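Local coordinates for SIR4-interacting protein SIF2 (PDB 1R5M) that antagonizes telomeric silencing in yeast and works as a WD-repeat transcription corepressor within the Set3C complex, at residues V312-L317 / T321-S326. Residues are numbered along the deposited sequence; the frame is centred on the assembly and turned at random.
Sequences VRLWSL and TLLALS
Leu322 lays its CD1 methyl over one face of the Trp315 indole, a CH-pi contact 4.0 Å from the centroid of the six-membered ring and 8° off its normal. Followed outward, Leu322 CB lies beside Trp315 CE3 and CZ3; CG, anti to the backbone N (chi1 174°), carries CD1 into the angle between the ring and the neighbouring arginine, where it comes within 3.6 Å of Arg313 CB, while CD2 lies obliquely to the guanidinium. Leu325 runs alongside Arg313, pointing the same way, and places CD1 over one guanidinium face, 3.9 Å from Arg313 NH1; Arg313 NE is hydrogen-bonded to Ser311 OG. Trp315 NE1 is hydrogen-bonded to Ser305 OG of strand 302-307. A leucine in place of Trp315 lacks the indole, which would probably cost Leu322 CD1 its flat support and leave the Ser305 hydroxyl without the NE1 donor. Beside Leu314, whose side chain lies on the face opposite Trp315, Leu323 runs in the same direction, the CD2 atoms of Leu314 and Leu323 3.6 Å apart. The strands are antiparallel, and at their middle Leu314 O accepts from Leu323 N at 2.8 Å and weakly from Ala324 N: a classic beta bulge, which also turns Leu323 toward strand 312-316. Ser316 N donates a hydrogen bond to Thr321 O near the turn. This is the outer hairpin of a WD40 beta-propeller, with Trp315 near the end of the WD 6 repeat and meeting Phe285.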
loop_
_atom_site.group_PDB
_atom_site.type_symbol
_atom_site.label_atom_id
_atom_site.label_comp_id
_atom_site.label_asym_id
_atom_site.label_seq_id
_atom_site.Cartn_x
_atom_site.Cartn_y
_atom_site.Cartn_z
ATOM N N VAL A 312 15.046 8.072 0.523
ATOM C CA VAL A 312 14.668 6.805 -0.079
ATOM C C VAL A 312 15.934 5.978 0.073
ATOM O O VAL A 312 17.016 6.414 -0.331
ATOM C CB VAL A 312 14.333 6.955 -1.575
ATOM C CG1 VAL A 312 14.013 5.594 -2.173
ATOM C CG2 VAL A 312 13.151 7.897 -1.750
ATOM N N ARG A 313 15.813 4.800 0.673
ATOM C CA ARG A 313 16.977 3.956 0.890
ATOM C C ARG A 313 16.792 2.547 0.359
ATOM O O ARG A 313 15.768 1.909 0.604
ATOM C CB ARG A 313 17.309 3.918 2.385
ATOM C CG ARG A 313 17.648 5.295 2.946
ATOM C CD ARG A 313 17.844 5.292 4.453
ATOM N NE ARG A 313 17.955 6.658 4.961
ATOM C CZ ARG A 313 19.070 7.191 5.445
ATOM N NH1 ARG A 313 20.185 6.471 5.500
ATOM N NH2 ARG A 313 19.074 8.449 5.865
ATOM N N LEU A 314 17.794 2.080 -0.381
ATOM C CA LEU A 314 17.793 0.737 -0.959
ATOM C C LEU A 314 18.781 -0.081 -0.137
ATOM O O LEU A 314 19.949 0.301 0.012
ATOM C CB LEU A 314 18.232 0.790 -2.426
ATOM C CG LEU A 314 18.301 -0.548 -3.166
ATOM C CD1 LEU A 314 16.901 -1.131 -3.324
ATOM C CD2 LEU A 314 18.940 -0.334 -4.530
ATOM N N TRP A 315 18.311 -1.208 0.388
ATOM C CA TRP A 315 19.123 -2.060 1.249
ATOM C C TRP A 315 19.425 -3.422 0.638
ATOM O O TRP A 315 18.591 -3.996 -0.055
ATOM C CB TRP A 315 18.402 -2.270 2.586
ATOM C CG TRP A 315 17.780 -1.023 3.178
ATOM C CD1 TRP A 315 16.553 -0.492 2.883
ATOM C CD2 TRP A 315 18.342 -0.188 4.193
ATOM N NE1 TRP A 315 16.315 0.620 3.664
ATOM C CE2 TRP A 315 17.400 0.826 4.475
ATOM C CE3 TRP A 315 19.555 -0.199 4.896
ATOM C CZ2 TRP A 315 17.632 1.818 5.433
ATOM C CZ3 TRP A 315 19.785 0.787 5.845
ATOM C CH2 TRP A 315 18.828 1.781 6.105
ATOM N N SER A 316 20.621 -3.935 0.919
ATOM C CA SER A 316 21.051 -5.238 0.418
ATOM C C SER A 316 21.019 -6.296 1.516
ATOM O O SER A 316 21.647 -6.135 2.562
ATOM C CB SER A 316 22.476 -5.144 -0.136
ATOM O OG SER A 316 23.031 -6.434 -0.358
ATOM N N LEU A 317 20.281 -7.378 1.290
ATOM C CA LEU A 317 20.233 -8.455 2.274
ATOM C C LEU A 317 21.513 -9.286 2.191
ATOM O O LEU A 317 22.030 -9.743 3.208
ATOM C CB LEU A 317 19.015 -9.360 2.041
ATOM C CG LEU A 317 17.704 -8.909 2.694
ATOM C CD1 LEU A 317 17.215 -7.610 2.063
ATOM C CD2 LEU A 317 16.663 -10.005 2.532
ATOM N N THR A 321 23.738 -4.180 4.177
ATOM C CA THR A 321 24.166 -2.794 4.183
ATOM C C THR A 321 23.318 -1.927 3.267
ATOM O O THR A 321 22.582 -2.430 2.413
ATOM C CB THR A 321 25.644 -2.701 3.734
ATOM O OG1 THR A 321 26.158 -1.394 4.013
ATOM C CG2 THR A 321 25.767 -2.980 2.241
ATOM N N LEU A 322 23.422 -0.618 3.466
ATOM C CA LEU A 322 22.717 0.350 2.645
ATOM C C LEU A 322 23.428 0.338 1.296
ATOM O O LEU A 322 24.638 0.563 1.222
ATOM C CB LEU A 322 22.818 1.739 3.273
ATOM C CG LEU A 322 22.248 2.887 2.440
ATOM C CD1 LEU A 322 20.721 2.818 2.447
ATOM C CD2 LEU A 322 22.723 4.211 3.014
ATOM N N LEU A 323 22.685 0.066 0.230
ATOM C CA LEU A 323 23.264 0.015 -1.104
ATOM C C LEU A 323 23.259 1.373 -1.799
ATOM O O LEU A 323 24.215 1.731 -2.490
ATOM C CB LEU A 323 22.501 -1.003 -1.953
ATOM C CG LEU A 323 22.922 -1.196 -3.408
ATOM C CD1 LEU A 323 24.379 -1.641 -3.477
ATOM C CD2 LEU A 323 22.014 -2.237 -4.050
ATOM N N ALA A 324 22.179 2.127 -1.615
ATOM C CA ALA A 324 22.059 3.433 -2.242
ATOM C C ALA A 324 20.994 4.270 -1.556
ATOM O O ALA A 324 20.122 3.740 -0.871
ATOM C CB ALA A 324 21.714 3.269 -3.720
ATOM N N LEU A 325 21.063 5.585 -1.737
ATOM C CA LEU A 325 20.072 6.458 -1.134
ATOM C C LEU A 325 19.975 7.787 -1.860
ATOM O O LEU A 325 20.926 8.237 -2.502
ATOM C CB LEU A 325 20.394 6.717 0.338
ATOM C CG LEU A 325 21.535 7.689 0.649
ATOM C CD1 LEU A 325 21.524 8.027 2.133
ATOM C CD2 LEU A 325 22.862 7.081 0.236
ATOM N N SER A 326 18.802 8.396 -1.757
ATOM C CA SER A 326 18.539 9.696 -2.357
ATOM C C SER A 326 17.708 10.458 -1.345
ATOM O O SER A 326 16.878 9.871 -0.651
ATOM C CB SER A 326 17.775 9.544 -3.670
ATOM O OG SER A 326 18.613 9.007 -4.676
#